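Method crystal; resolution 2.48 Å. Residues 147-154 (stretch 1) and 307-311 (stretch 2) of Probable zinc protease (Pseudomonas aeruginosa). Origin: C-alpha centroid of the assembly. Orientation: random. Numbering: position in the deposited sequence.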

# COMPACT_ATOMS: atom_id res chain seq x y z
N ARG A 147 11.13 5.43 0.24
CA ARG A 147 10.80 4.95 1.55
C ARG A 147 9.98 5.91 2.36
O ARG A 147 9.11 5.51 3.06
CB ARG A 147 12.06 4.68 2.34
CG ARG A 147 13.13 3.86 1.68
CD ARG A 147 12.67 2.47 1.45
NE ARG A 147 13.54 1.74 0.58
CZ ARG A 147 14.56 1.02 0.99
NH1 ARG A 147 14.84 0.95 2.26
NH2 ARG A 147 15.27 0.37 0.14
N PHE A 148 10.29 7.18 2.29
CA PHE A 148 9.63 8.18 3.09
C PHE A 148 8.20 8.26 2.69
O PHE A 148 7.33 8.31 3.50
CB PHE A 148 10.34 9.52 2.93
CG PHE A 148 9.53 10.70 3.31
CD1 PHE A 148 9.33 11.03 4.62
CD2 PHE A 148 8.98 11.50 2.35
CE1 PHE A 148 8.60 12.11 4.96
CE2 PHE A 148 8.24 12.59 2.68
CZ PHE A 148 8.05 12.90 3.99
N LYS A 149 8.00 8.25 1.40
CA LYS A 149 6.69 8.27 0.81
C LYS A 149 5.85 7.06 1.14
O LYS A 149 4.70 7.22 1.41
CB LYS A 149 6.79 8.46 -0.69
CG LYS A 149 5.53 9.02 -1.31
CD LYS A 149 5.77 9.74 -2.60
CE LYS A 149 4.54 9.75 -3.48
NZ LYS A 149 4.61 8.71 -4.51
N ALA A 150 6.41 5.88 1.15
CA ALA A 150 5.68 4.73 1.59
C ALA A 150 5.21 4.78 3.05
O ALA A 150 4.10 4.45 3.33
CB ALA A 150 6.50 3.49 1.33
N ALA A 151 6.06 5.19 3.96
CA ALA A 151 5.69 5.41 5.33
C ALA A 151 4.69 6.54 5.53
O ALA A 151 3.86 6.46 6.37
CB ALA A 151 6.90 5.61 6.18
N ALA A 152 4.81 7.60 4.76
CA ALA A 152 3.89 8.71 4.82
C ALA A 152 2.47 8.47 4.33
O ALA A 152 1.58 9.18 4.70
CB ALA A 152 4.50 9.92 4.16
N TYR A 153 2.25 7.46 3.53
CA TYR A 153 0.94 7.25 2.97
C TYR A 153 0.45 5.83 3.22
O TYR A 153 0.31 5.05 2.33
CB TYR A 153 0.94 7.53 1.48
CG TYR A 153 0.91 8.97 1.06
CD1 TYR A 153 -0.15 9.78 1.33
CD2 TYR A 153 1.92 9.48 0.32
CE1 TYR A 153 -0.18 11.08 0.90
CE2 TYR A 153 1.90 10.76 -0.11
CZ TYR A 153 0.86 11.56 0.19
OH TYR A 153 0.89 12.82 -0.27
N PRO A 154 0.12 5.52 4.46
CA PRO A 154 -0.22 4.15 4.80
C PRO A 154 -1.41 3.60 4.06
O PRO A 154 -1.37 2.46 3.70
CB PRO A 154 -0.60 4.26 6.26
CG PRO A 154 0.14 5.39 6.76
CD PRO A 154 0.21 6.35 5.66
N GLY A 307 -6.40 13.25 -4.68
CA GLY A 307 -6.76 13.01 -3.32
C GLY A 307 -5.96 13.88 -2.39
O GLY A 307 -5.67 14.99 -2.69
N ASP A 308 -5.55 13.31 -1.29
CA ASP A 308 -4.80 13.96 -0.25
C ASP A 308 -3.35 14.21 -0.58
O ASP A 308 -2.88 13.79 -1.58
CB ASP A 308 -4.88 13.15 1.01
CG ASP A 308 -6.19 13.26 1.67
OD1 ASP A 308 -6.87 14.25 1.46
OD2 ASP A 308 -6.55 12.35 2.40
N SER A 309 -2.67 14.90 0.30
CA SER A 309 -1.37 15.41 0.01
C SER A 309 -0.46 15.49 1.22
O SER A 309 -0.82 15.11 2.28
CB SER A 309 -1.48 16.77 -0.65
OG SER A 309 -0.23 17.17 -1.13
N LEU A 310 0.73 15.97 0.98
CA LEU A 310 1.78 16.02 1.95
C LEU A 310 2.41 17.38 1.97
O LEU A 310 2.68 17.93 0.95
CB LEU A 310 2.83 15.03 1.53
CG LEU A 310 3.12 13.74 2.25
CD1 LEU A 310 4.55 13.36 1.97
CD2 LEU A 310 2.93 13.84 3.74
N PHE A 311 2.66 17.92 3.15
CA PHE A 311 3.35 19.17 3.29
C PHE A 311 4.74 18.84 3.73
O PHE A 311 4.93 18.31 4.75
CB PHE A 311 2.70 20.04 4.33
CG PHE A 311 3.26 21.43 4.40
CD1 PHE A 311 4.41 21.68 5.09
CD2 PHE A 311 2.63 22.46 3.79
CE1 PHE A 311 4.92 22.94 5.15
CE2 PHE A 311 3.13 23.72 3.85
CZ PHE A 311 4.28 23.96 4.53

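The most unusual feature of this contact is a phenol hydroxyl that lies against a peptide unit without bonding to it. Tyr-153 OH comes within 3.3 Å of Ser-309 C, and Tyr-153 OH stands 3.4 Å from Leu-310 N, at the long end of the range in which a hydrogen bond is possible; the angle is poor, and no hydrogen bond forms. None joins the two stretches anywhere else, so their direct contact is one of close packing.

The backbones stay well apart. Residues 147-152 are the end of a helix that begins earlier in the chain, and residues 309-311 open a strand that continues beyond the stretch. The nearest CA atoms, those of Ala-152 and Leu-310, are 8.1 Å apart, a gap that side chains must fill. Within the helix, Ala-152 N donates to Phe-148 O at 2.9 Å, while the last bond, from Tyr-153 N to Lys-149 O at 3.2 Å, is weak. Tyr-153 is the first residue to leave helical geometry, with phi/psi of -127/71.

Leu-310 is the centre of the packing. Its CA-to-CB bond points toward the helix, and its branched, wholly apolar side chain can touch several neighbours at once. The methyl Leu-310 CD1 lies 3.8 Å from Phe-148 CE2 and 4.1 Å from Ala-152 CB, while Leu-310 CG packs 3.8 Å from Tyr-153 CZ. The leucine chi1, -110°, falls between the usual wells.

The three helix-side partners suit their places differently. Phe-148 and Ala-152 are four residues apart, about one helical turn, and so both can reach the same methyl. The CA-to-CB bond of Phe-148 points sideways, but its long side chain, with chi1 in t, brings the ring nearer to the strand. The CA-to-CB bond of Ala-152 points toward the strand, and its single methyl suffices to make an apolar contact. Tyr-153 also starts sideways; its ring, with chi1 in m, carries the hydroxyl across to the strand, where Tyr-153 OH also lies 3.4 Å from Leu-310 CB. Tyrosine thus offers an apolar ring to the leucine and a polar tip to the neighbouring backbone.

Ser-309 follows the alternation of a strand: its CA-to-CB bond points away from the other stretch, whereas that of Leu-310 points toward it, and its hydroxyl is hydrogen-bonded elsewhere in the structure. Asp-308 starts toward the helix, but the end of its side chain leads away, and both carboxylate oxygens find partners elsewhere.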